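Local coordinates for cytochrome P450 CYP260B1 (PDB 5HIW), which is a haem protein of the cytochrome P450 family, its mainly helical fold enclosing protoporphyrin IX with iron, at residues S9-D14 and Q369-T374; L237-V242 and A380-D385; F18-A23 and R306-E311; A121-D126 and I387-V392; T269-S274 and E317-H322. All blocks are in the same frame, centred on the assembly; numbering follows the deposited sequence.

Starting from the N terminus, residues 9-14, in the loop after strand 4-5, meet residues 369-374 in interaction 1, closing a loop over most of the chain. Helix 17-28 meets the 306-311 loop in interaction 3, inside that span. The strand-to-helix junction 121-126 pairs with the C-terminal strand 388-390 in interaction 4, which encloses interaction 2, between residues 380-385 and helix 232-245, and this in turn encloses interaction 5, between residues 317-322 and the end of helix 261-271. Interaction 5 also lies within interaction 1. Interaction 1 crosses interactions 2 and 4, and interaction 3 crosses interactions 2, 4 and 5. Strands 372-373 and 383-384 join interactions 1 and 2 directly, and Trp271 and Tyr308 join interactions 5 and 3.

Interaction 1 (S9-D14 and Q369-T374); sequences SFTSKD and QPTFST
Lys13 lays its aliphatic chain over the start of the other segment, CD lying 3.5 Å from CB of Gln369 and 3.4 Å from O of Pro370. The chain turns sharply twice, and the second bend (chi4 -86°) brings NZ round to Thr371, where it donates to OG1 at 3.0 Å. A long, flexible lysine suits this exposed position: its methylenes pack while its charge ends on a hydroxyl. One residue earlier, Ser12 and Phe372 form a single antiparallel hydrogen-bonded pair, Phe372 N giving the shorter bond to Ser12 O (2.7 Å) and Ser12 N the longer one to Phe372 O (3.1 Å). This bridge lays the N-terminal loop alongside strand 372-373, whose other neighbour is strand 383-384 in a small antiparallel sheet that probably corresponds to the beta-4 hairpin of P450s. The Phe372 ring is buried, with Ser12 O at its edge. Ser12 points away from the strand, and its OG accepts from Asp14 N at 3.0 Å, an ST turn. Asp14 OD1 then caps Ser16 N on the way into helix 17-28. One water donates to both Lys13 O and Pro370 O, and another links Phe10 O with Thr374 N.

Interaction 2 (L237-V242 and A380-D385); sequences LANLLV and AAFGPD
The flat amide of Asn239 presents its edge to the backbone of residues 382-384: ND2 points at Phe382 O, which lies close to the amide plane, while OD1 lies 3.1 Å from Pro384 CD. The other flat group, the Phe382 ring, meets ND2 obliquely and is otherwise packed by Phe18, Phe372 and Cys272. The contact joins helix 232-245, by its sequence probably the later half of the P450 helix I, to strand 383-384 of the hairpin that probably corresponds to beta-4, deep in the protein; the Asn239 side chain lies about 9 Å from the haem. ND2 donates to Phe382 O at 2.9 Å (N-H...O 159°) and approaches tilted 29° from the plane of that carbonyl. It also donates to Cys272 O, so this one amide nitrogen ties the helix to two separate backbones. Asparagine suits the place because its short chain sets a two-proton donor among main-chain carbonyls in a buried setting. Its chi1 of -67° sets CG anti to the carbonyl carbon, and from there the amide reaches the hairpin although CB does not point at it. Gly383 passes beside OD1 with CA 3.5 Å away; its nearly fully extended backbone would press a side chain against the preceding carbonyl, so glycine fits. Proline then supplies a compact apolar surface. Ala238, small enough for the helix to come near, points CB at this ring, and one turn on Val242 slides past it in the opposite direction, its CG2 touching Pro384 CG at 3.6 Å.

Interaction 3 (F18-A23 and R306-E311); sequences FGIHLA and RHYDEE
A glycine, rather than a side chain, sits on the face of an aromatic ring here: Gly19 CA lies 3.8 Å from the centroid of the Tyr308 ring and 18° off its normal, a CH-pi contact made by bare helix backbone. Gly19 C follows over the same ring, 3.4 Å from Tyr308 CG, and Gly19 O comes to 3.2 Å from Tyr308 CB. Such nearness is possible because glycine carries no CB on this side, which faces the ring. That same Gly19 O accepts from Ala23 N, one helical turn on, and so remains satisfied while facing a methylene. Helix 17-28, probably the counterpart of helix A in P450s, is thus pressed by its glycine-alanine face onto the loop that follows strand 298-302. Ala23 continues this face: its methyl points toward the loop, with CB 3.4 Å from Tyr308 O and 3.8 Å from Tyr308 CB. At the CD2-CE2 side of the ring, Ile20, though its CB is directed away, sets CG1 anti to the carbonyl carbon (chi1 -71°), and CG1 meets Tyr308 CD2 at 3.8 Å. Tyrosine combines a broad face for the helix with a polar tip, and the OH of this buried residue is hydrogen-bonded to Trp271 O at the end of helix 261-271. Directly after Tyr308 in the chain, Asp309 OD1 accepts from Glu311 N at 3.0 Å, an Asx turn that leads the loop away from the helix.

Interaction 4 (A121-D126 and I387-V392); sequences AELFDD and IPALLV
Glu122 OE2 takes the backbone N-H of Ile387 at 2.8 Å, and also that of Phe124 at 3.0 Å, the two donors arriving from opposite faces of the carboxylate plane. The other oxygen, OE1, accepts from Asp125 N at 2.9 Å. One side chain therefore serves as the N-cap of helix 123-128 and as a clamp on the neighbouring chain. Glutamate has the length for this: CG stands anti to the backbone N (chi1 -165°) and a bend at chi2 brings CD back over the first turn. Next to it Leu123 N donates to Ile387 O at 3.0 Å, from above the carbonyl plane. Ala121 and Ala389 form an antiparallel hydrogen-bonded pair, Ala389 N to Ala121 O measuring 2.7 Å, followed by the non-hydrogen-bonded pair of Glu122 and Pro388, where proline needs no N-H for the partner strand. Small alanines leave room for leucines: Ala389 CB meets Leu123 CD1 at 3.8 Å and Ala121 CB meets Leu391 CD1. Ile387 CD1 lies against Phe124, at the edge of its ring. Further out, Arg377 makes salt bridges to Glu122 OE1 and Asp125 OD1, which would steady the carboxylate and support its negative charge. Strand 388-390 is the middle one of three, between 120-122 and 363-364, in the sheet probably corresponding to beta-3 of P450s, and Leu123, Phe124 and Ile387 all pack on helix 232-245.

Interaction 5 (T269-S274 and E317-H322); sequences TRWCSS and ETFDIH
Trp271 CB, which points toward the 317-322 loop, begins the contact at the edge of the Phe319 ring, 3.9 Å from Phe319 CD1. CG stands anti to the backbone N (chi1 -174°) and touches the same CD1. Further along the five-membered ring, Trp271 CD1 lies 3.8 Å from Phe319 N. At the polar tip NE1 donates to Glu317 O at 3.0 Å; the oxygen sits in the indole plane, whereas the N-H reaches it from well above the carbonyl plane, 63° out. Phe319 CB lies almost exactly over the centre of the five-membered ring at 4.0 Å, a CH-pi contact. The two aromatic rings make an offset edge-to-face pair with planes at 70°, the edge of Phe319 turned to the face of Trp271. Tryptophan suits this place because one rigid group supplies both a wide face and a single N-H at its rim. Helix 261-271 is the P450 helix K, and Glu267 and Arg270 stand in its E-x-x-R motif: the buried guanidinium forms a salt bridge through NE with Glu267 OE1, while NH1 donates to His307 O and Pro316 O. Arg270 NH2 lies 3.1 Å from Thr318 O, at the edge of the guanidinium; Thr318 O accepts from Arg323, probably the second arginine of the family's Glu-Arg-Arg triad. Glu267 OE2 in turn accepts from Asp320 N, the residue after Phe319.

Interaction 1 (S9-D14 and Q369-T374)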
# COMPACT_ATOMS: atom_id res chain seq x y z
N SER A 9 18.44 -6.73 3.10
CA SER A 9 19.10 -5.85 4.09
C SER A 9 19.83 -4.69 3.38
O SER A 9 20.25 -3.75 4.00
CB SER A 9 20.03 -6.68 5.02
OG SER A 9 20.92 -7.46 4.23
N PHE A 10 19.92 -4.75 2.08
CA PHE A 10 20.48 -3.63 1.27
C PHE A 10 19.86 -2.29 1.71
O PHE A 10 18.65 -2.18 1.86
CB PHE A 10 20.18 -3.96 -0.21
CG PHE A 10 20.77 -2.99 -1.22
CD1 PHE A 10 20.08 -1.88 -1.60
CD2 PHE A 10 22.03 -3.22 -1.78
CE1 PHE A 10 20.61 -0.96 -2.52
CE2 PHE A 10 22.57 -2.34 -2.70
CZ PHE A 10 21.86 -1.21 -3.08
N THR A 11 20.70 -1.29 1.99
CA THR A 11 20.26 0.10 2.17
C THR A 11 21.02 1.01 1.21
O THR A 11 22.04 0.60 0.64
CB THR A 11 20.44 0.65 3.58
OG1 THR A 11 21.82 0.81 3.85
CG2 THR A 11 19.87 -0.28 4.58
N SER A 12 20.50 2.22 1.01
CA SER A 12 21.11 3.17 0.09
C SER A 12 20.51 4.52 0.16
O SER A 12 19.36 4.69 0.57
CB SER A 12 20.99 2.68 -1.34
OG SER A 12 21.73 3.54 -2.22
N LYS A 13 21.29 5.51 -0.27
CA LYS A 13 20.76 6.85 -0.46
C LYS A 13 20.15 7.05 -1.82
O LYS A 13 19.59 8.10 -2.08
CB LYS A 13 21.86 7.93 -0.31
CG LYS A 13 22.61 7.78 0.99
CD LYS A 13 22.03 8.66 2.03
CE LYS A 13 22.97 8.75 3.22
NZ LYS A 13 22.60 7.59 4.04
N ASP A 14 20.30 6.09 -2.70
CA ASP A 14 19.86 6.22 -4.07
C ASP A 14 18.59 5.40 -4.16
O ASP A 14 18.62 4.20 -3.93
CB ASP A 14 20.94 5.66 -4.94
CG ASP A 14 20.56 5.53 -6.40
OD1 ASP A 14 19.45 5.81 -6.85
OD2 ASP A 14 21.48 5.10 -7.17
N GLN A 369 20.13 13.70 3.64
CA GLN A 369 20.31 12.55 2.79
C GLN A 369 19.43 11.40 3.33
O GLN A 369 19.87 10.60 4.12
CB GLN A 369 21.82 12.10 2.82
CG GLN A 369 22.91 13.18 2.92
CD GLN A 369 22.73 14.25 1.87
OE1 GLN A 369 22.25 13.97 0.77
NE2 GLN A 369 23.08 15.49 2.21
N PRO A 370 18.20 11.32 2.90
CA PRO A 370 17.39 10.18 3.33
C PRO A 370 18.00 8.81 2.99
O PRO A 370 18.63 8.68 1.93
CB PRO A 370 16.10 10.35 2.51
CG PRO A 370 16.14 11.69 1.88
CD PRO A 370 17.60 12.08 1.81
N THR A 371 17.77 7.77 3.82
CA THR A 371 18.12 6.41 3.46
C THR A 371 16.90 5.53 3.08
O THR A 371 15.89 5.50 3.84
CB THR A 371 18.81 5.71 4.65
OG1 THR A 371 19.95 6.50 5.06
CG2 THR A 371 19.26 4.36 4.28
N PHE A 372 17.04 4.81 1.98
CA PHE A 372 16.04 3.86 1.42
C PHE A 372 16.35 2.47 1.88
O PHE A 372 17.50 2.01 1.77
CB PHE A 372 15.98 3.94 -0.12
CG PHE A 372 15.53 5.29 -0.60
CD1 PHE A 372 16.39 6.34 -0.64
CD2 PHE A 372 14.19 5.52 -0.88
CE1 PHE A 372 15.99 7.58 -1.00
CE2 PHE A 372 13.77 6.77 -1.23
CZ PHE A 372 14.61 7.81 -1.25
N SER A 373 15.31 1.79 2.38
CA SER A 373 15.44 0.42 2.84
C SER A 373 14.08 -0.26 2.78
O SER A 373 13.05 0.39 2.45
CB SER A 373 15.93 0.37 4.29
OG SER A 373 14.93 0.65 5.16
N THR A 374 14.10 -1.53 3.10
CA THR A 374 12.87 -2.33 3.16
C THR A 374 12.32 -2.43 4.57
O THR A 374 11.32 -3.16 4.82
CB THR A 374 13.05 -3.71 2.62
OG1 THR A 374 14.10 -4.36 3.34
CG2 THR A 374 13.44 -3.68 1.17
O HOH W 1 16.76 -2.91 3.63
O HOH W 2 18.70 9.95 -0.32

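Interaction 2 (L237-V242 and A380-D385)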
# COMPACT_ATOMS: atom_id res chain seq x y z
N LEU A 237 2.30 7.47 -0.97
CA LEU A 237 2.49 8.90 -1.02
C LEU A 237 3.93 9.29 -0.83
O LEU A 237 4.40 10.18 -1.55
CB LEU A 237 1.59 9.63 -0.01
CG LEU A 237 0.04 9.55 -0.19
CD1 LEU A 237 -0.67 10.17 1.02
CD2 LEU A 237 -0.34 10.22 -1.47
N ALA A 238 4.63 8.62 0.09
CA ALA A 238 5.98 8.94 0.36
C ALA A 238 6.81 8.76 -0.93
O ALA A 238 7.56 9.63 -1.34
CB ALA A 238 6.58 8.05 1.44
N ASN A 239 6.66 7.63 -1.60
CA ASN A 239 7.53 7.38 -2.77
C ASN A 239 7.12 8.15 -4.01
O ASN A 239 7.95 8.43 -4.85
CB ASN A 239 7.54 5.91 -3.04
CG ASN A 239 8.22 5.11 -1.93
OD1 ASN A 239 8.68 5.64 -0.92
ND2 ASN A 239 8.34 3.86 -2.16
N LEU A 240 5.88 8.64 -4.07
CA LEU A 240 5.46 9.55 -5.08
C LEU A 240 6.16 10.87 -4.89
O LEU A 240 6.76 11.47 -5.81
CB LEU A 240 3.93 9.70 -5.06
CG LEU A 240 3.34 10.75 -5.97
CD1 LEU A 240 3.83 10.65 -7.37
CD2 LEU A 240 1.80 10.82 -5.86
N LEU A 241 6.18 11.35 -3.65
CA LEU A 241 6.84 12.58 -3.42
C LEU A 241 8.36 12.44 -3.71
O LEU A 241 8.93 13.36 -4.20
CB LEU A 241 6.64 13.01 -1.98
CG LEU A 241 5.21 13.54 -1.75
CD1 LEU A 241 5.13 13.77 -0.27
CD2 LEU A 241 4.85 14.77 -2.49
N VAL A 242 8.95 11.31 -3.35
CA VAL A 242 10.38 11.07 -3.65
C VAL A 242 10.59 11.24 -5.14
O VAL A 242 11.48 12.01 -5.59
CB VAL A 242 10.86 9.72 -3.15
CG1 VAL A 242 12.25 9.30 -3.74
CG2 VAL A 242 10.95 9.67 -1.61
N ALA A 380 6.75 -2.22 7.00
CA ALA A 380 6.83 -3.30 6.00
C ALA A 380 6.58 -2.65 4.65
O ALA A 380 5.47 -2.72 4.11
CB ALA A 380 5.79 -4.37 6.26
N ALA A 381 7.59 -1.95 4.12
CA ALA A 381 7.43 -1.21 2.87
C ALA A 381 8.80 -1.10 2.30
O ALA A 381 9.76 -1.41 3.00
CB ALA A 381 6.93 0.16 3.13
N PHE A 382 8.90 -0.61 1.08
CA PHE A 382 10.17 -0.03 0.59
C PHE A 382 10.06 1.47 0.50
O PHE A 382 9.10 2.03 -0.07
CB PHE A 382 10.57 -0.59 -0.76
CG PHE A 382 11.77 0.11 -1.34
CD1 PHE A 382 13.04 -0.21 -0.85
CD2 PHE A 382 11.64 1.13 -2.24
CE1 PHE A 382 14.17 0.48 -1.32
CE2 PHE A 382 12.77 1.78 -2.75
CZ PHE A 382 14.04 1.45 -2.26
N GLY A 383 11.00 2.21 1.06
CA GLY A 383 10.85 3.63 1.02
C GLY A 383 11.93 4.40 1.83
O GLY A 383 12.79 3.75 2.40
N PRO A 384 11.78 5.71 1.91
CA PRO A 384 12.72 6.62 2.57
C PRO A 384 12.43 6.74 4.03
O PRO A 384 11.29 6.59 4.47
CB PRO A 384 12.49 7.95 1.86
CG PRO A 384 11.07 7.96 1.57
CD PRO A 384 10.77 6.51 1.20
N ASP A 385 13.49 7.01 4.81
CA ASP A 385 13.28 7.33 6.21
C ASP A 385 12.74 8.66 6.51
O ASP A 385 12.24 8.86 7.64
CB ASP A 385 14.54 6.97 7.04
CG ASP A 385 15.73 7.82 6.72
OD1 ASP A 385 15.73 8.68 5.81
OD2 ASP A 385 16.72 7.60 7.42

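Interaction 3 (F18-A23 and R306-E311)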
# COMPACT_ATOMS: atom_id res chain seq x y z
N PHE A 18 18.06 -0.32 -5.06
CA PHE A 18 17.51 -1.60 -4.64
C PHE A 18 16.86 -2.31 -5.79
O PHE A 18 17.06 -3.50 -5.95
CB PHE A 18 16.52 -1.41 -3.53
CG PHE A 18 15.93 -2.70 -2.99
CD1 PHE A 18 16.75 -3.69 -2.49
CD2 PHE A 18 14.57 -2.87 -2.87
CE1 PHE A 18 16.25 -4.83 -1.98
CE2 PHE A 18 14.06 -4.02 -2.33
CZ PHE A 18 14.90 -5.01 -1.89
N GLY A 19 16.12 -1.62 -6.64
CA GLY A 19 15.46 -2.33 -7.75
C GLY A 19 16.51 -2.83 -8.74
O GLY A 19 16.39 -3.92 -9.30
N ILE A 20 17.53 -2.02 -8.91
CA ILE A 20 18.68 -2.44 -9.78
C ILE A 20 19.32 -3.74 -9.25
O ILE A 20 19.59 -4.70 -10.02
CB ILE A 20 19.71 -1.32 -9.86
CG1 ILE A 20 19.17 -0.16 -10.72
CG2 ILE A 20 21.03 -1.89 -10.51
CD1 ILE A 20 19.99 1.13 -10.78
N HIS A 21 19.57 -3.73 -7.96
CA HIS A 21 20.15 -4.86 -7.19
C HIS A 21 19.32 -6.11 -7.31
O HIS A 21 19.85 -7.19 -7.62
CB HIS A 21 20.25 -4.39 -5.73
CG HIS A 21 20.83 -5.35 -4.77
ND1 HIS A 21 20.12 -5.80 -3.65
CD2 HIS A 21 22.08 -5.85 -4.65
CE1 HIS A 21 20.91 -6.58 -2.94
NE2 HIS A 21 22.09 -6.64 -3.53
N LEU A 22 18.00 -6.00 -7.13
CA LEU A 22 17.16 -7.15 -7.34
C LEU A 22 17.10 -7.66 -8.75
O LEU A 22 17.07 -8.88 -8.96
CB LEU A 22 15.71 -6.89 -6.88
CG LEU A 22 15.57 -6.64 -5.38
CD1 LEU A 22 14.10 -6.44 -5.10
CD2 LEU A 22 16.11 -7.77 -4.49
N ALA A 23 17.01 -6.77 -9.72
CA ALA A 23 16.95 -7.25 -11.09
C ALA A 23 18.30 -7.94 -11.49
O ALA A 23 18.25 -8.95 -12.19
CB ALA A 23 16.66 -6.10 -12.04
N ARG A 306 10.55 -7.08 -11.23
CA ARG A 306 9.90 -6.84 -12.59
C ARG A 306 10.04 -5.42 -13.01
O ARG A 306 10.30 -5.15 -14.19
CB ARG A 306 8.43 -7.25 -12.60
CG ARG A 306 7.78 -7.28 -13.97
CD ARG A 306 6.39 -7.91 -13.97
NE ARG A 306 6.13 -8.41 -15.32
CZ ARG A 306 5.67 -7.67 -16.34
NH1 ARG A 306 5.37 -6.39 -16.22
NH2 ARG A 306 5.53 -8.24 -17.53
N HIS A 307 9.87 -4.44 -12.09
CA HIS A 307 9.90 -3.07 -12.47
C HIS A 307 11.24 -2.62 -13.04
O HIS A 307 11.33 -1.60 -13.71
CB HIS A 307 9.53 -2.19 -11.28
CG HIS A 307 8.14 -2.47 -10.76
ND1 HIS A 307 7.70 -2.02 -9.54
CD2 HIS A 307 7.10 -3.18 -11.30
CE1 HIS A 307 6.45 -2.40 -9.37
NE2 HIS A 307 6.07 -3.10 -10.42
N TYR A 308 12.30 -3.31 -12.63
CA TYR A 308 13.70 -3.03 -13.07
C TYR A 308 14.24 -4.04 -14.17
O TYR A 308 15.41 -4.05 -14.45
CB TYR A 308 14.59 -2.94 -11.82
CG TYR A 308 14.50 -1.57 -11.22
CD1 TYR A 308 13.36 -1.16 -10.52
CD2 TYR A 308 15.46 -0.66 -11.43
CE1 TYR A 308 13.25 0.11 -9.99
CE2 TYR A 308 15.34 0.63 -10.98
CZ TYR A 308 14.20 1.01 -10.23
OH TYR A 308 14.14 2.29 -9.74
N ASP A 309 13.38 -4.86 -14.77
CA ASP A 309 13.78 -5.80 -15.89
C ASP A 309 13.74 -5.00 -17.19
O ASP A 309 12.68 -4.69 -17.66
CB ASP A 309 12.84 -6.98 -15.88
CG ASP A 309 13.08 -7.98 -16.95
OD1 ASP A 309 13.80 -7.67 -17.95
OD2 ASP A 309 12.48 -9.07 -16.80
N GLU A 310 14.91 -4.61 -17.72
CA GLU A 310 15.08 -3.85 -19.01
C GLU A 310 14.35 -4.45 -20.20
O GLU A 310 14.05 -3.76 -21.13
CB GLU A 310 16.59 -3.77 -19.38
CG GLU A 310 17.27 -5.14 -19.19
CD GLU A 310 18.40 -5.44 -20.14
OE1 GLU A 310 19.39 -4.67 -20.10
OE2 GLU A 310 18.32 -6.46 -20.87
N GLU A 311 14.09 -5.75 -20.19
CA GLU A 311 13.32 -6.37 -21.26
C GLU A 311 11.88 -5.96 -21.22
O GLU A 311 11.17 -6.00 -22.21
CB GLU A 311 13.38 -7.90 -21.19
CG GLU A 311 14.79 -8.46 -21.15
CD GLU A 311 14.89 -9.88 -21.69
OE1 GLU A 311 14.51 -10.84 -20.97
OE2 GLU A 311 15.35 -10.02 -22.85

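Interaction 4 (A121-D126 and I387-V392)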
# COMPACT_ATOMS: atom_id res chain seq x y z
N ALA A 121 9.58 21.32 5.32
CA ALA A 121 8.76 20.23 5.82
C ALA A 121 9.51 18.94 5.71
O ALA A 121 10.40 18.74 4.86
CB ALA A 121 7.45 20.18 5.03
N GLU A 122 9.16 18.03 6.58
CA GLU A 122 9.49 16.68 6.40
C GLU A 122 8.15 16.07 5.92
O GLU A 122 7.21 15.87 6.75
CB GLU A 122 9.93 16.15 7.72
CG GLU A 122 10.65 14.85 7.76
CD GLU A 122 9.73 13.70 7.33
OE1 GLU A 122 8.99 13.17 8.16
OE2 GLU A 122 9.77 13.37 6.15
N LEU A 123 8.04 15.80 4.62
CA LEU A 123 6.73 15.49 4.01
C LEU A 123 6.26 14.05 4.29
O LEU A 123 5.12 13.74 4.00
CB LEU A 123 6.74 15.74 2.52
CG LEU A 123 6.90 17.16 2.04
CD1 LEU A 123 7.08 17.27 0.52
CD2 LEU A 123 5.78 18.04 2.48
N PHE A 124 7.08 13.20 4.86
CA PHE A 124 6.57 11.92 5.35
C PHE A 124 5.63 12.23 6.54
O PHE A 124 4.45 12.00 6.48
CB PHE A 124 7.61 10.91 5.77
CG PHE A 124 7.02 9.55 6.07
CD1 PHE A 124 6.73 8.69 5.07
CD2 PHE A 124 6.68 9.18 7.39
CE1 PHE A 124 6.12 7.46 5.32
CE2 PHE A 124 6.06 7.98 7.66
CZ PHE A 124 5.74 7.11 6.60
N ASP A 125 6.18 12.81 7.61
CA ASP A 125 5.36 13.14 8.77
C ASP A 125 4.26 14.13 8.44
O ASP A 125 3.12 14.00 8.95
CB ASP A 125 6.27 13.75 9.86
CG ASP A 125 7.13 12.74 10.60
OD1 ASP A 125 6.99 11.51 10.46
OD2 ASP A 125 8.01 13.18 11.37
N ASP A 126 4.57 15.17 7.63
CA ASP A 126 3.72 16.34 7.40
C ASP A 126 2.67 16.19 6.25
O ASP A 126 1.84 17.08 6.04
CB ASP A 126 4.64 17.61 7.08
CG ASP A 126 5.53 18.09 8.32
OD1 ASP A 126 5.16 17.71 9.43
OD2 ASP A 126 6.62 18.73 8.16
N ILE A 387 11.52 12.62 4.13
CA ILE A 387 11.32 13.33 2.86
C ILE A 387 11.50 14.80 3.07
O ILE A 387 10.55 15.61 3.06
CB ILE A 387 9.96 13.02 2.19
CG1 ILE A 387 9.74 11.53 2.13
CG2 ILE A 387 10.02 13.58 0.77
CD1 ILE A 387 8.30 11.22 1.84
N PRO A 388 12.75 15.19 3.29
CA PRO A 388 13.03 16.61 3.61
C PRO A 388 12.78 17.52 2.43
O PRO A 388 13.43 17.37 1.41
CB PRO A 388 14.54 16.59 3.94
CG PRO A 388 14.99 15.19 3.92
CD PRO A 388 13.97 14.38 3.15
N ALA A 389 11.92 18.52 2.58
CA ALA A 389 11.64 19.47 1.53
C ALA A 389 11.74 20.95 1.92
O ALA A 389 11.61 21.31 3.09
CB ALA A 389 10.28 19.22 0.94
N LEU A 390 11.97 21.77 0.90
CA LEU A 390 12.00 23.19 0.99
C LEU A 390 10.78 23.68 0.34
O LEU A 390 10.41 23.19 -0.72
CB LEU A 390 13.20 23.74 0.21
CG LEU A 390 14.56 23.24 0.69
CD1 LEU A 390 15.65 23.88 -0.17
CD2 LEU A 390 14.78 23.53 2.15
N LEU A 391 10.10 24.62 1.01
CA LEU A 391 8.83 25.12 0.54
C LEU A 391 8.78 26.53 0.01
O LEU A 391 7.76 26.94 -0.47
CB LEU A 391 7.82 25.05 1.70
CG LEU A 391 7.57 23.64 2.29
CD1 LEU A 391 6.82 23.72 3.61
CD2 LEU A 391 6.81 22.78 1.31
N VAL A 392 9.85 27.30 0.13
CA VAL A 392 9.82 28.75 -0.24
C VAL A 392 10.92 29.15 -1.27
O VAL A 392 12.02 28.61 -1.23
CB VAL A 392 9.91 29.63 1.05
CG1 VAL A 392 9.91 31.12 0.72
CG2 VAL A 392 8.79 29.30 2.05

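Interaction 5 (T269-S274 and E317-H322)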
# COMPACT_ATOMS: atom_id res chain seq x y z
N THR A 269 5.09 4.53 -9.28
CA THR A 269 4.91 3.22 -8.73
C THR A 269 5.80 2.16 -9.40
O THR A 269 6.04 1.12 -8.80
CB THR A 269 3.45 2.70 -8.65
OG1 THR A 269 2.93 2.44 -9.95
CG2 THR A 269 2.60 3.69 -7.90
N ARG A 270 6.23 2.41 -10.63
CA ARG A 270 7.20 1.46 -11.29
C ARG A 270 8.64 1.73 -10.81
O ARG A 270 9.39 0.82 -10.36
CB ARG A 270 7.13 1.59 -12.81
CG ARG A 270 8.08 0.65 -13.53
CD ARG A 270 8.34 1.07 -14.94
NE ARG A 270 9.11 2.25 -14.91
CZ ARG A 270 10.40 2.32 -14.62
NH1 ARG A 270 11.10 1.25 -14.36
NH2 ARG A 270 10.97 3.50 -14.69
N TRP A 271 9.02 2.99 -10.89
CA TRP A 271 10.39 3.42 -10.57
C TRP A 271 10.71 3.28 -9.09
O TRP A 271 11.84 2.99 -8.67
CB TRP A 271 10.52 4.87 -10.98
CG TRP A 271 11.82 5.41 -10.86
CD1 TRP A 271 12.91 5.15 -11.70
CD2 TRP A 271 12.27 6.28 -9.86
NE1 TRP A 271 13.99 5.79 -11.23
CE2 TRP A 271 13.65 6.48 -10.10
CE3 TRP A 271 11.69 6.84 -8.75
CZ2 TRP A 271 14.44 7.30 -9.27
CZ3 TRP A 271 12.48 7.66 -7.92
CH2 TRP A 271 13.84 7.88 -8.19
N CYS A 272 9.70 3.48 -8.23
CA CYS A 272 9.95 3.39 -6.77
C CYS A 272 8.69 2.91 -6.06
O CYS A 272 8.11 3.64 -5.24
CB CYS A 272 10.37 4.76 -6.25
SG CYS A 272 11.14 4.67 -4.56
N SER A 273 8.30 1.69 -6.37
CA SER A 273 7.19 1.01 -5.63
C SER A 273 7.43 0.92 -4.13
O SER A 273 8.56 0.62 -3.72
CB SER A 273 7.00 -0.39 -6.06
OG SER A 273 5.83 -0.92 -5.40
N SER A 274 6.38 1.17 -3.34
CA SER A 274 6.45 0.97 -1.90
C SER A 274 6.16 -0.44 -1.43
O SER A 274 6.31 -0.72 -0.25
CB SER A 274 5.50 1.88 -1.15
OG SER A 274 4.23 1.87 -1.73
N GLU A 317 15.90 2.29 -14.94
CA GLU A 317 16.43 3.17 -13.92
C GLU A 317 16.02 4.62 -14.07
O GLU A 317 16.20 5.42 -13.15
CB GLU A 317 17.98 3.18 -13.90
CG GLU A 317 18.66 1.86 -13.99
CD GLU A 317 18.64 1.23 -15.36
OE1 GLU A 317 18.36 1.96 -16.34
OE2 GLU A 317 18.87 -0.04 -15.41
N THR A 318 15.56 4.98 -15.26
CA THR A 318 15.14 6.32 -15.60
C THR A 318 13.63 6.54 -15.31
O THR A 318 12.82 5.74 -15.76
CB THR A 318 15.43 6.58 -17.10
OG1 THR A 318 16.88 6.51 -17.30
CG2 THR A 318 14.92 7.95 -17.56
N PHE A 319 13.34 7.59 -14.55
CA PHE A 319 11.98 8.07 -14.29
C PHE A 319 11.50 8.87 -15.47
O PHE A 319 12.03 10.00 -15.75
CB PHE A 319 12.00 8.93 -13.07
CG PHE A 319 10.65 9.39 -12.63
CD1 PHE A 319 9.77 8.51 -12.03
CD2 PHE A 319 10.21 10.66 -12.93
CE1 PHE A 319 8.52 8.91 -11.66
CE2 PHE A 319 8.94 11.09 -12.55
CZ PHE A 319 8.08 10.17 -11.91
N ASP A 320 10.52 8.34 -16.20
CA ASP A 320 9.94 9.06 -17.38
C ASP A 320 8.48 9.24 -17.27
O ASP A 320 7.78 8.22 -17.43
CB ASP A 320 10.25 8.20 -18.61
CG ASP A 320 9.87 8.86 -19.92
OD1 ASP A 320 9.22 9.92 -19.98
OD2 ASP A 320 10.22 8.22 -20.92
N ILE A 321 7.97 10.46 -17.08
CA ILE A 321 6.53 10.64 -16.90
C ILE A 321 5.76 10.39 -18.15
O ILE A 321 4.53 10.23 -18.08
CB ILE A 321 6.10 11.97 -16.23
CG1 ILE A 321 6.33 13.22 -17.09
CG2 ILE A 321 6.77 12.11 -14.86
CD1 ILE A 321 5.71 14.42 -16.37
N HIS A 322 6.45 10.36 -19.28
CA HIS A 322 5.81 9.90 -20.54
C HIS A 322 5.87 8.43 -20.86
O HIS A 322 5.28 8.01 -21.86
CB HIS A 322 6.37 10.73 -21.71
CG HIS A 322 6.24 12.20 -21.48
ND1 HIS A 322 5.02 12.85 -21.51
CD2 HIS A 322 7.15 13.14 -21.15
CE1 HIS A 322 5.19 14.12 -21.22
NE2 HIS A 322 6.49 14.33 -21.04